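PDB 5UY7: peptidoglycan glycosyltransferase from Burkholderia ambifaria, which belongs to the penicillin-binding proteins, pairing an N-terminal dimerisation domain with a C-terminal domain of the beta-lactamase-like clan. Local coordinates for residues N210-V215 with V239-Y244; V292-G297 with S325-T330; R337-W342 with R367-W372; E433-L438 with M487-I492. All blocks are in the same frame, centred on the assembly; numbering follows the deposited sequence.

The four contacts follow one another along the chain, each closing its own loop before the next begins; none overlaps or crosses another. Contact 1 joins helix 201-217 to strand 235-241, an outer strand of the five-stranded antiparallel sheet. Contact 2, on the opposite side of the chain's centre, brings the turn after strand 291-293 against the start of helix 326-333. The next helix, 338-347, enters contact 3, where the loop before helix 374-381 folds against its first turn; the centres of contacts 2 and 3 lie about 22 Å apart. Contact 4 spans 48 intervening residues and returns to the large sheet, tying helix 428-442 to the loop between strands 477-485 and 492-499.

Contact 1: N210-V215 with V239-Y244; sequences NLKAAV and VNYPTY
K212 and Y241 mark the closest backbone approach, their CA atoms 6.3 Å apart, where the local axis of helix 201-217 runs 8.8 Å from that of strand 235-241 and in nearly the same direction, with a signed crossing angle of -24°. This is helix-on-sheet packing in the alpha/beta fold shared by penicillin-binding proteins and beta-lactamases: the strand is an outer member of the five-stranded antiparallel sheet, and the helix shares its side of the sheet with helix 509-526, which N210 and A214 touch.

One tyrosine here takes up contacts from three helical residues. Y241 holds CG anti to its backbone N (chi1 -165°), and its ring meets K212 and V215, while its CB meets L211. K212 sets CG over one ring face, 4.0 Å from the ring centroid in a CH-pi contact offset toward the rim, and the chain goes on past the hydroxyl, where K212 CE reaches Y241 OH at 3.4 Å. The lysine chain stays extended as far as CE and then bends, and its NZ forms a salt bridge with E216 OE2 one turn on, leaving the hydrocarbon part to meet the phenol. V215 comes to the ring edge instead, with CG1 lying in the ring plane 4.0 Å from Y241 CD2.

Deeper in, L211 slides past Y241 in the opposite direction. Its CD2 methyl touches Y241 CB, and it also meets the first strand residue of the contact, where L211 CD2 lies 3.9 Å from V239 CG1.

Contact 2: V292-G297 with S325-T330; sequences VETGNG and SNIGAT
I327 and T294 face each other where the first turn of helix 326-333 meets the type II' turn T294-G297 that follows strand 291-293, with CA atoms 5.9 Å apart. The tight part of the interface is at I327 CD1, 3.3 Å from G297 C; on the other branch I327 CG2 rests more easily, 4.1 Å from T294 CA. G297, with phi at 79°, offers bare backbone to the CD1 methyl.

T294 fills the middle. Its CG2 methyl touches the helix start, 3.7 Å from S325 OG and 3.9 Å from G328 N; its hydroxyl bonds to G313 O instead. G328 lets the strand come close, and V292 CG1 lies 3.9 Å from G328 CA. The other side is looser: E293, an exposed residue whose CB points away from the helix, bonds through OE1 to T314 OG1, and the exposed residues G295 and N296 carry the turn outward.

S325 is the N-cap of the helix. Its OG, anti to the backbone N (chi1 172°), receives G328 N in a bond of 2.8 Å and also pairs with D308 OD2, while D308 OD1 takes I327 N. N326 OD1, next in the chain, bonds to NZ of K273, which fits an SxxK pattern, so this helix start probably belongs to the SxN element of the family.

No hydrogen bond crosses between the two segments. The chemistry thus separates two tasks: methyl groups seat the turn on the helix, whereas the capping hydroxyl and the D308 carboxylate, whose negative charge would probably suit a helix N terminus, satisfy the N-H groups of G328 and I327.

Contact 3: R337-W342 with R367-W372; sequences RPEEMW and RPWKSW
R367 O, touched by W342 CD1 at 3.5 Å, accepts the indole N-H of W372, with W372 NE1 2.8 Å from R367 O. The donor stands well above the carbonyl plane, 60° out of it, although the oxygen lies close to the plane of the W372 ring. A three-tryptophan cluster packs this loop and its 3-10 turn 369-371 onto helix 338-347 of the beta-lactamase-like domain.

The third indole, W369, illustrates how a charged side chain can serve as an aromatic lid. E339 CB sits over the centre of its six-membered ring, 3.6 Å from the centroid, and the extended glutamate runs alongside until its carboxylate stacks on the ring with the planes 13° apart. K370 CG covers the other face. W342 crosses W369 at about a right angle, with their CB atoms 3.5 Å apart and W369 CD1 over one face of the W342 indole.

P338 CB packs 3.6 Å from W372 CE3, and M341 CB meets the edge of the same ring. Beyond them lies helix 374-381: Q377 touches P338, M341 and W372, and M380 also reaches W372, so this indole fills the junction between the two helices.

Contact 4: E433-L438 with M487-I492; sequences EVRTML and MPNPRI
R435 reaches from helix 428-442 toward the loop 487-492, where M487, P490 and the P488 carbonyl meet its side chain at successive points along its length. P490 and R435 cross obliquely, with P490 CD 3.7 Å from R435 CD. M487 approaches lower on the arginine, nearer the helix: the methionine chain bends at chi2 (-68°), which places SD, and the terminal CE methyl then rests 3.5 Å from R435 O and 3.9 Å from R435 CB. The same methyl touches L438 CB at 4.0 Å, one helical turn on, so that it bridges two residues of the helix.

At the far end the arginine chain bends at chi3 (-56°), setting NE where it can donate to P488 O. That bond is short, 2.8 Å from R435 NE to P488 O, but only moderately straight, and the oxygen lies somewhat out of the guanidinium plane. A second, weak bond comes from R435 NH2 to the same oxygen at 3.3 Å.

The loop links two neighbouring antiparallel strands, 477-485 and 492-499, in a beta-hairpin; it contains a cis peptide before P488, and R491 and I492 form a classic bulge opposite A485. M484, in the first strand, touches R435, L438 and P490.

Much of the guanidinium's hydrogen bonding falls to backbone carbonyls, since R435 NH1 donates to I400 O while D403 makes merely a long, weak ion pair with NH2. This buried positive group, probably stabilised in part by the dipoles of these carbonyls, joins helix 428-442 to the loop and to the end of helix 390-401.

Contact 1: N210-V215 with V239-Y244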
loop_
_atom_site.group_PDB
_atom_site.type_symbol
_atom_site.label_atom_id
_atom_site.label_comp_id
_atom_site.label_asym_id
_atom_site.label_seq_id
_atom_site.Cartn_x
_atom_site.Cartn_y
_atom_site.Cartn_z
ATOM N N ASN A 210 0.310 -18.283 7.535
ATOM C CA ASN A 210 0.900 -17.953 6.249
ATOM C C ASN A 210 2.183 -17.158 6.415
ATOM O O ASN A 210 3.136 -17.341 5.644
ATOM C CB ASN A 210 -0.105 -17.184 5.387
ATOM C CG ASN A 210 -1.147 -18.091 4.784
ATOM O OD1 ASN A 210 -0.822 -18.996 4.018
ATOM N ND2 ASN A 210 -2.413 -17.856 5.118
ATOM N N LEU A 211 2.224 -16.260 7.405
ATOM C CA LEU A 211 3.424 -15.455 7.604
ATOM C C LEU A 211 4.572 -16.306 8.122
ATOM O O LEU A 211 5.715 -16.152 7.672
ATOM C CB LEU A 211 3.130 -14.302 8.566
ATOM C CG LEU A 211 4.283 -13.335 8.812
ATOM C CD1 LEU A 211 4.629 -12.565 7.539
ATOM C CD2 LEU A 211 3.899 -12.409 9.971
ATOM N N LYS A 212 4.279 -17.214 9.054
ATOM C CA LYS A 212 5.297 -18.123 9.571
ATOM C C LYS A 212 5.889 -18.957 8.445
ATOM O O LYS A 212 7.111 -19.100 8.335
ATOM C CB LYS A 212 4.685 -19.020 10.650
ATOM C CG LYS A 212 5.616 -20.081 11.224
ATOM C CD LYS A 212 4.926 -20.832 12.363
ATOM C CE LYS A 212 5.835 -21.866 13.020
ATOM N NZ LYS A 212 6.186 -22.969 12.095
ATOM N N ALA A 213 5.028 -19.500 7.579
ATOM C CA ALA A 213 5.521 -20.301 6.464
ATOM C C ALA A 213 6.442 -19.490 5.560
ATOM O O ALA A 213 7.461 -20.003 5.085
ATOM C CB ALA A 213 4.346 -20.871 5.669
ATOM N N ALA A 214 6.103 -18.220 5.316
ATOM C CA ALA A 214 6.923 -17.384 4.444
ATOM C C ALA A 214 8.252 -17.024 5.096
ATOM O O ALA A 214 9.300 -17.052 4.440
ATOM C CB ALA A 214 6.159 -16.114 4.072
ATOM N N VAL A 215 8.230 -16.656 6.379
ATOM C CA VAL A 215 9.479 -16.339 7.065
ATOM C C VAL A 215 10.413 -17.542 7.034
ATOM O O VAL A 215 11.624 -17.406 6.814
ATOM C CB VAL A 215 9.186 -15.866 8.504
ATOM C CG1 VAL A 215 10.467 -15.807 9.330
ATOM C CG2 VAL A 215 8.513 -14.495 8.472
ATOM N N VAL A 239 -0.055 -9.591 13.309
ATOM C CA VAL A 239 0.900 -10.651 13.618
ATOM C C VAL A 239 2.319 -10.166 13.366
ATOM O O VAL A 239 2.617 -9.639 12.290
ATOM C CB VAL A 239 0.632 -11.923 12.787
ATOM C CG1 VAL A 239 1.657 -13.015 13.142
ATOM C CG2 VAL A 239 -0.765 -12.429 13.041
ATOM N N ASN A 240 3.191 -10.359 14.351
ATOM C CA ASN A 240 4.633 -10.271 14.177
ATOM C C ASN A 240 5.203 -11.673 14.295
ATOM O O ASN A 240 4.854 -12.400 15.233
ATOM C CB ASN A 240 5.269 -9.368 15.232
ATOM C CG ASN A 240 4.823 -7.932 15.107
ATOM O OD1 ASN A 240 5.323 -7.197 14.263
ATOM N ND2 ASN A 240 3.882 -7.523 15.951
ATOM N N TYR A 241 6.069 -12.055 13.357
ATOM C CA TYR A 241 6.764 -13.337 13.441
ATOM C C TYR A 241 8.253 -13.146 13.195
ATOM O O TYR A 241 8.645 -12.699 12.097
ATOM C CB TYR A 241 6.191 -14.363 12.460
ATOM C CG TYR A 241 6.673 -15.741 12.823
ATOM C CD1 TYR A 241 6.026 -16.481 13.806
ATOM C CD2 TYR A 241 7.817 -16.272 12.247
ATOM C CE1 TYR A 241 6.479 -17.730 14.177
ATOM C CE2 TYR A 241 8.283 -17.517 12.616
ATOM C CZ TYR A 241 7.607 -18.247 13.579
ATOM O OH TYR A 241 8.068 -19.485 13.949
ATOM N N PRO A 242 9.125 -13.479 14.160
ATOM C CA PRO A 242 8.752 -13.968 15.493
ATOM C C PRO A 242 8.208 -12.857 16.395
ATOM O O PRO A 242 8.215 -11.689 16.011
ATOM C CB PRO A 242 10.072 -14.520 16.060
ATOM C CG PRO A 242 11.047 -14.524 14.914
ATOM C CD PRO A 242 10.582 -13.464 13.968
ATOM N N THR A 243 7.743 -13.221 17.590
ATOM C CA THR A 243 7.187 -12.223 18.496
ATOM C C THR A 243 8.256 -11.402 19.209
ATOM O O THR A 243 7.960 -10.294 19.666
ATOM C CB THR A 243 6.303 -12.898 19.543
ATOM O OG1 THR A 243 7.085 -13.875 20.230
ATOM C CG2 THR A 243 5.115 -13.580 18.887
ATOM N N TYR A 244 9.477 -11.917 19.326
ATOM C CA TYR A 244 10.542 -11.206 20.035
ATOM C C TYR A 244 11.382 -10.374 19.070
ATOM O O TYR A 244 11.524 -10.720 17.897
ATOM C CB TYR A 244 11.433 -12.187 20.805
ATOM C CG TYR A 244 11.985 -13.308 19.955
ATOM C CD1 TYR A 244 11.295 -14.505 19.817
ATOM C CD2 TYR A 244 13.197 -13.170 19.285
ATOM C CE1 TYR A 244 11.791 -15.530 19.034
ATOM C CE2 TYR A 244 13.701 -14.191 18.500
ATOM C CZ TYR A 244 12.992 -15.368 18.378
ATOM O OH TYR A 244 13.483 -16.388 17.599
#

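Contact 2: V292-G297 with S325-T330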
loop_
_atom_site.group_PDB
_atom_site.type_symbol
_atom_site.label_atom_id
_atom_site.label_comp_id
_atom_site.label_asym_id
_atom_site.label_seq_id
_atom_site.Cartn_x
_atom_site.Cartn_y
_atom_site.Cartn_z
ATOM N N VAL A 292 1.396 9.743 -20.435
ATOM C CA VAL A 292 2.621 10.104 -19.728
ATOM C C VAL A 292 3.776 9.457 -20.479
ATOM O O VAL A 292 3.813 8.227 -20.617
ATOM C CB VAL A 292 2.600 9.629 -18.264
ATOM C CG1 VAL A 292 3.856 10.091 -17.526
ATOM C CG2 VAL A 292 1.334 10.116 -17.565
ATOM N N GLU A 293 4.711 10.274 -20.954
ATOM C CA GLU A 293 5.832 9.788 -21.751
ATOM C C GLU A 293 6.957 9.346 -20.823
ATOM O O GLU A 293 7.530 10.174 -20.108
ATOM C CB GLU A 293 6.331 10.874 -22.703
ATOM C CG GLU A 293 5.254 11.422 -23.632
ATOM C CD GLU A 293 4.711 10.386 -24.610
ATOM O OE1 GLU A 293 5.335 9.312 -24.775
ATOM O OE2 GLU A 293 3.653 10.653 -25.220
ATOM N N THR A 294 7.278 8.050 -20.836
ATOM C CA THR A 294 8.420 7.568 -20.070
ATOM C C THR A 294 9.578 7.102 -20.945
ATOM O O THR A 294 10.643 6.776 -20.404
ATOM C CB THR A 294 8.009 6.433 -19.110
ATOM O OG1 THR A 294 7.820 5.205 -19.830
ATOM C CG2 THR A 294 6.727 6.790 -18.363
ATOM N N GLY A 295 9.406 7.068 -22.267
ATOM C CA GLY A 295 10.515 6.802 -23.171
ATOM C C GLY A 295 11.198 5.475 -22.902
ATOM O O GLY A 295 10.555 4.450 -22.648
ATOM N N ASN A 296 12.532 5.491 -22.953
ATOM C CA ASN A 296 13.318 4.277 -22.780
ATOM C C ASN A 296 13.618 3.960 -21.316
ATOM O O ASN A 296 14.540 3.190 -21.040
ATOM C CB ASN A 296 14.625 4.370 -23.575
ATOM C CG ASN A 296 15.551 5.477 -23.077
ATOM O OD1 ASN A 296 15.236 6.204 -22.129
ATOM N ND2 ASN A 296 16.715 5.596 -23.716
ATOM N N GLY A 297 12.863 4.524 -20.374
ATOM C CA GLY A 297 13.084 4.201 -18.979
ATOM C C GLY A 297 14.253 4.897 -18.329
ATOM O O GLY A 297 14.717 4.454 -17.277
ATOM N N SER A 325 6.022 2.510 -12.824
ATOM C CA SER A 325 7.028 3.388 -13.416
ATOM C C SER A 325 7.421 4.500 -12.440
ATOM O O SER A 325 6.568 5.284 -12.010
ATOM C CB SER A 325 6.474 3.980 -14.716
ATOM O OG SER A 325 7.337 4.978 -15.247
ATOM N N ASN A 326 8.712 4.568 -12.090
ATOM C CA ASN A 326 9.227 5.711 -11.332
ATOM C C ASN A 326 9.144 6.995 -12.137
ATOM O O ASN A 326 8.831 8.060 -11.589
ATOM C CB ASN A 326 10.689 5.489 -10.946
ATOM C CG ASN A 326 10.861 4.467 -9.858
ATOM O OD1 ASN A 326 9.893 4.044 -9.233
ATOM N ND2 ASN A 326 12.109 4.076 -9.607
ATOM N N ILE A 327 9.482 6.923 -13.424
ATOM C CA ILE A 327 9.453 8.113 -14.271
ATOM C C ILE A 327 8.027 8.628 -14.415
ATOM O O ILE A 327 7.778 9.841 -14.354
ATOM C CB ILE A 327 10.094 7.803 -15.634
ATOM C CG1 ILE A 327 11.572 7.477 -15.428
ATOM C CG2 ILE A 327 9.935 8.988 -16.592
ATOM C CD1 ILE A 327 12.223 6.866 -16.627
ATOM N N GLY A 328 7.070 7.720 -14.614
ATOM C CA GLY A 328 5.682 8.143 -14.714
ATOM C C GLY A 328 5.177 8.766 -13.428
ATOM O O GLY A 328 4.460 9.772 -13.449
ATOM N N ALA A 329 5.533 8.167 -12.286
ATOM C CA ALA A 329 5.153 8.756 -11.006
ATOM C C ALA A 329 5.748 10.149 -10.852
ATOM O O ALA A 329 5.072 11.077 -10.389
ATOM C CB ALA A 329 5.607 7.845 -9.858
ATOM N N THR A 330 7.016 10.311 -11.247
ATOM C CA THR A 330 7.682 11.604 -11.145
ATOM C C THR A 330 6.983 12.650 -12.000
ATOM O O THR A 330 6.723 13.766 -11.540
ATOM C CB THR A 330 9.144 11.470 -11.567
ATOM O OG1 THR A 330 9.830 10.625 -10.635
ATOM C CG2 THR A 330 9.827 12.850 -11.619
#

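Contact 3: R337-W342 with R367-W372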
loop_
_atom_site.group_PDB
_atom_site.type_symbol
_atom_site.label_atom_id
_atom_site.label_comp_id
_atom_site.label_asym_id
_atom_site.label_seq_id
_atom_site.Cartn_x
_atom_site.Cartn_y
_atom_site.Cartn_z
ATOM N N ARG A 337 2.089 20.697 -6.413
ATOM C CA ARG A 337 2.948 21.506 -5.561
ATOM C C ARG A 337 3.345 20.712 -4.324
ATOM O O ARG A 337 2.597 19.840 -3.878
ATOM C CB ARG A 337 2.231 22.779 -5.127
ATOM N N PRO A 338 4.513 21.013 -3.753
ATOM C CA PRO A 338 4.902 20.356 -2.493
ATOM C C PRO A 338 3.838 20.443 -1.412
ATOM O O PRO A 338 3.542 19.434 -0.759
ATOM C CB PRO A 338 6.179 21.113 -2.103
ATOM C CG PRO A 338 6.767 21.515 -3.405
ATOM C CD PRO A 338 5.598 21.840 -4.304
ATOM N N GLU A 339 3.239 21.623 -1.220
ATOM C CA GLU A 339 2.207 21.762 -0.197
ATOM C C GLU A 339 1.035 20.822 -0.458
ATOM O O GLU A 339 0.467 20.257 0.484
ATOM C CB GLU A 339 1.731 23.214 -0.128
ATOM C CG GLU A 339 0.717 23.454 0.973
ATOM C CD GLU A 339 0.342 24.910 1.107
ATOM O OE1 GLU A 339 0.623 25.682 0.165
ATOM O OE2 GLU A 339 -0.232 25.285 2.153
ATOM N N GLU A 340 0.664 20.632 -1.729
ATOM C CA GLU A 340 -0.445 19.739 -2.053
ATOM C C GLU A 340 -0.113 18.300 -1.689
ATOM O O GLU A 340 -0.929 17.593 -1.083
ATOM C CB GLU A 340 -0.791 19.840 -3.543
ATOM C CG GLU A 340 -1.468 21.140 -3.911
ATOM C CD GLU A 340 -1.582 21.356 -5.406
ATOM O OE1 GLU A 340 -0.756 20.812 -6.169
ATOM O OE2 GLU A 340 -2.502 22.092 -5.817
ATOM N N MET A 341 1.087 17.846 -2.047
ATOM C CA MET A 341 1.459 16.469 -1.753
ATOM C C MET A 341 1.643 16.259 -0.252
ATOM O O MET A 341 1.229 15.227 0.289
ATOM C CB MET A 341 2.726 16.093 -2.523
ATOM C CG MET A 341 2.541 16.146 -4.043
ATOM S SD MET A 341 3.941 15.437 -4.942
ATOM C CE MET A 341 3.782 13.705 -4.514
ATOM N N TRP A 342 2.246 17.233 0.435
ATOM C CA TRP A 342 2.411 17.123 1.883
ATOM C C TRP A 342 1.065 17.041 2.587
ATOM O O TRP A 342 0.889 16.245 3.518
ATOM C CB TRP A 342 3.217 18.314 2.416
ATOM C CG TRP A 342 3.521 18.239 3.890
ATOM C CD1 TRP A 342 4.674 17.782 4.465
ATOM C CD2 TRP A 342 2.667 18.645 4.976
ATOM N NE1 TRP A 342 4.586 17.864 5.834
ATOM C CE2 TRP A 342 3.366 18.390 6.174
ATOM C CE3 TRP A 342 1.372 19.181 5.049
ATOM C CZ2 TRP A 342 2.826 18.667 7.433
ATOM C CZ3 TRP A 342 0.834 19.455 6.306
ATOM C CH2 TRP A 342 1.562 19.194 7.479
ATOM N N ARG A 367 9.319 15.131 5.757
ATOM C CA ARG A 367 9.997 16.413 5.808
ATOM C C ARG A 367 9.034 17.558 5.489
ATOM O O ARG A 367 8.103 17.394 4.694
ATOM C CB ARG A 367 11.181 16.412 4.851
ATOM C CG ARG A 367 12.315 15.534 5.384
ATOM C CD ARG A 367 13.464 15.355 4.410
ATOM N NE ARG A 367 14.063 16.627 4.026
ATOM C CZ ARG A 367 13.940 17.163 2.818
ATOM N NH1 ARG A 367 14.514 18.327 2.543
ATOM N NH2 ARG A 367 13.247 16.527 1.885
ATOM N N PRO A 368 9.222 18.714 6.127
ATOM C CA PRO A 368 8.309 19.842 5.901
ATOM C C PRO A 368 8.351 20.306 4.454
ATOM O O PRO A 368 9.423 20.427 3.852
ATOM C CB PRO A 368 8.837 20.923 6.853
ATOM C CG PRO A 368 9.674 20.195 7.851
ATOM C CD PRO A 368 10.258 19.028 7.124
ATOM N N TRP A 369 7.166 20.603 3.907
ATOM C CA TRP A 369 7.057 20.823 2.468
ATOM C C TRP A 369 7.792 22.075 2.013
ATOM O O TRP A 369 8.244 22.132 0.866
ATOM C CB TRP A 369 5.589 20.881 2.032
ATOM C CG TRP A 369 4.763 22.016 2.596
ATOM C CD1 TRP A 369 3.938 21.966 3.681
ATOM C CD2 TRP A 369 4.656 23.351 2.075
ATOM N NE1 TRP A 369 3.338 23.186 3.881
ATOM C CE2 TRP A 369 3.761 24.053 2.908
ATOM C CE3 TRP A 369 5.233 24.018 0.991
ATOM C CZ2 TRP A 369 3.432 25.388 2.691
ATOM C CZ3 TRP A 369 4.906 25.347 0.779
ATOM C CH2 TRP A 369 4.012 26.015 1.622
ATOM N N LYS A 370 7.939 23.082 2.880
ATOM C CA LYS A 370 8.695 24.260 2.476
ATOM C C LYS A 370 10.156 23.931 2.198
ATOM O O LYS A 370 10.847 24.724 1.549
ATOM C CB LYS A 370 8.606 25.350 3.542
ATOM C CG LYS A 370 7.302 26.125 3.548
ATOM C CD LYS A 370 7.429 27.348 4.442
ATOM C CE LYS A 370 6.080 27.837 4.934
ATOM N NZ LYS A 370 5.288 28.498 3.865
ATOM N N SER A 371 10.637 22.779 2.664
ATOM C CA SER A 371 12.035 22.395 2.522
ATOM C C SER A 371 12.296 21.436 1.363
ATOM O O SER A 371 13.457 21.097 1.119
ATOM C CB SER A 371 12.535 21.758 3.822
ATOM O OG SER A 371 11.899 20.510 4.046
ATOM N N TRP A 372 11.260 20.987 0.650
ATOM C CA TRP A 372 11.456 19.992 -0.399
ATOM C C TRP A 372 12.215 20.581 -1.580
ATOM O O TRP A 372 11.821 21.613 -2.130
ATOM C CB TRP A 372 10.118 19.451 -0.906
ATOM C CG TRP A 372 9.315 18.659 0.061
ATOM C CD1 TRP A 372 9.566 18.468 1.386
ATOM C CD2 TRP A 372 8.107 17.948 -0.228
ATOM N NE1 TRP A 372 8.583 17.676 1.941
ATOM C CE2 TRP A 372 7.674 17.352 0.968
ATOM C CE3 TRP A 372 7.346 17.764 -1.389
ATOM C CZ2 TRP A 372 6.516 16.578 1.037
ATOM C CZ3 TRP A 372 6.199 17.009 -1.318
ATOM C CH2 TRP A 372 5.794 16.418 -0.114
#

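Contact 4: E433-L438 with M487-I492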
loop_
_atom_site.group_PDB
_atom_site.type_symbol
_atom_site.label_atom_id
_atom_site.label_comp_id
_atom_site.label_asym_id
_atom_site.label_seq_id
_atom_site.Cartn_x
_atom_site.Cartn_y
_atom_site.Cartn_z
ATOM N N GLU A 433 -11.394 4.853 -9.423
ATOM C CA GLU A 433 -10.445 4.829 -10.543
ATOM C C GLU A 433 -9.148 4.140 -10.147
ATOM O O GLU A 433 -8.601 3.336 -10.915
ATOM C CB GLU A 433 -10.160 6.256 -11.028
ATOM C CG GLU A 433 -11.297 6.885 -11.811
ATOM C CD GLU A 433 -11.081 8.370 -12.086
ATOM O OE1 GLU A 433 -10.269 9.000 -11.377
ATOM O OE2 GLU A 433 -11.729 8.903 -13.020
ATOM N N VAL A 434 -8.648 4.425 -8.943
ATOM C CA VAL A 434 -7.379 3.833 -8.532
ATOM C C VAL A 434 -7.550 2.354 -8.201
ATOM O O VAL A 434 -6.657 1.547 -8.491
ATOM C CB VAL A 434 -6.781 4.647 -7.368
ATOM C CG1 VAL A 434 -5.554 3.958 -6.791
ATOM C CG2 VAL A 434 -6.404 6.027 -7.885
ATOM N N ARG A 435 -8.695 1.955 -7.640
ATOM C CA ARG A 435 -8.905 0.527 -7.395
ATOM C C ARG A 435 -8.850 -0.253 -8.702
ATOM O O ARG A 435 -8.270 -1.350 -8.752
ATOM C CB ARG A 435 -10.234 0.289 -6.676
ATOM C CG ARG A 435 -10.215 0.727 -5.193
ATOM C CD ARG A 435 -11.338 0.086 -4.371
ATOM N NE ARG A 435 -12.670 0.332 -4.907
ATOM C CZ ARG A 435 -13.376 1.441 -4.707
ATOM N NH1 ARG A 435 -12.876 2.443 -3.995
ATOM N NH2 ARG A 435 -14.590 1.548 -5.227
ATOM N N THR A 436 -9.436 0.303 -9.775
ATOM C CA THR A 436 -9.337 -0.323 -11.093
ATOM C C THR A 436 -7.877 -0.467 -11.510
ATOM O O THR A 436 -7.464 -1.525 -12.014
ATOM C CB THR A 436 -10.143 0.495 -12.113
ATOM O OG1 THR A 436 -11.531 0.468 -11.745
ATOM C CG2 THR A 436 -9.984 -0.050 -13.550
ATOM N N MET A 437 -7.070 0.576 -11.282
ATOM C CA MET A 437 -5.653 0.497 -11.625
ATOM C C MET A 437 -4.932 -0.544 -10.779
ATOM O O MET A 437 -4.046 -1.249 -11.275
ATOM C CB MET A 437 -5.000 1.868 -11.458
ATOM C CG MET A 437 -5.595 2.924 -12.378
ATOM S SD MET A 437 -4.863 4.518 -11.962
ATOM C CE MET A 437 -5.771 5.604 -13.074
ATOM N N LEU A 438 -5.290 -0.652 -9.500
ATOM C CA LEU A 438 -4.608 -1.619 -8.635
ATOM C C LEU A 438 -4.851 -3.055 -9.090
ATOM O O LEU A 438 -3.987 -3.915 -8.894
ATOM C CB LEU A 438 -5.059 -1.450 -7.185
ATOM C CG LEU A 438 -4.574 -0.197 -6.453
ATOM C CD1 LEU A 438 -5.157 -0.191 -5.046
ATOM C CD2 LEU A 438 -3.041 -0.106 -6.395
ATOM N N MET A 487 -12.187 -6.839 -5.255
ATOM C CA MET A 487 -12.618 -5.698 -6.037
ATOM C C MET A 487 -13.957 -6.017 -6.699
ATOM O O MET A 487 -14.274 -7.190 -6.945
ATOM C CB MET A 487 -11.566 -5.370 -7.090
ATOM C CG MET A 487 -10.190 -5.066 -6.508
ATOM S SD MET A 487 -10.178 -3.516 -5.580
ATOM C CE MET A 487 -8.432 -3.090 -5.736
ATOM N N PRO A 488 -14.764 -4.992 -7.022
ATOM C CA PRO A 488 -14.446 -3.563 -6.898
ATOM C C PRO A 488 -14.794 -2.938 -5.557
ATOM O O PRO A 488 -14.478 -1.762 -5.352
ATOM C CB PRO A 488 -15.306 -2.939 -7.976
ATOM C CG PRO A 488 -16.544 -3.773 -7.927
ATOM C CD PRO A 488 -16.071 -5.194 -7.669
ATOM N N ASN A 489 -15.439 -3.690 -4.664
ATOM C CA ASN A 489 -15.884 -3.169 -3.370
ATOM C C ASN A 489 -15.212 -3.969 -2.261
ATOM O O ASN A 489 -15.804 -4.909 -1.708
ATOM C CB ASN A 489 -17.404 -3.223 -3.254
ATOM C CG ASN A 489 -18.084 -2.386 -4.314
ATOM O OD1 ASN A 489 -17.689 -1.245 -4.563
ATOM N ND2 ASN A 489 -19.085 -2.956 -4.964
ATOM N N PRO A 490 -13.990 -3.610 -1.885
ATOM C CA PRO A 490 -13.230 -4.491 -0.992
ATOM C C PRO A 490 -13.797 -4.553 0.411
ATOM O O PRO A 490 -14.397 -3.601 0.929
ATOM C CB PRO A 490 -11.819 -3.892 -0.992
ATOM C CG PRO A 490 -11.953 -2.526 -1.586
ATOM C CD PRO A 490 -13.165 -2.525 -2.447
ATOM N N ARG A 491 -13.601 -5.720 1.011
ATOM C CA ARG A 491 -13.962 -5.995 2.391
ATOM C C ARG A 491 -12.786 -5.859 3.339
ATOM O O ARG A 491 -12.977 -5.458 4.497
ATOM C CB ARG A 491 -14.526 -7.415 2.494
ATOM C CG ARG A 491 -14.904 -7.822 3.897
ATOM C CD ARG A 491 -16.103 -8.728 3.884
ATOM N NE ARG A 491 -16.387 -9.233 5.218
ATOM C CZ ARG A 491 -17.296 -10.161 5.475
ATOM N NH1 ARG A 491 -18.003 -10.674 4.480
ATOM N NH2 ARG A 491 -17.495 -10.572 6.719
ATOM N N ILE A 492 -11.578 -6.192 2.881
ATOM C CA ILE A 492 -10.402 -6.159 3.739
ATOM C C ILE A 492 -9.258 -5.443 3.041
ATOM O O ILE A 492 -9.173 -5.392 1.809
ATOM C CB ILE A 492 -9.952 -7.576 4.159
ATOM C CG1 ILE A 492 -9.554 -8.401 2.925
ATOM C CG2 ILE A 492 -11.055 -8.256 4.978
ATOM C CD1 ILE A 492 -9.064 -9.820 3.278
#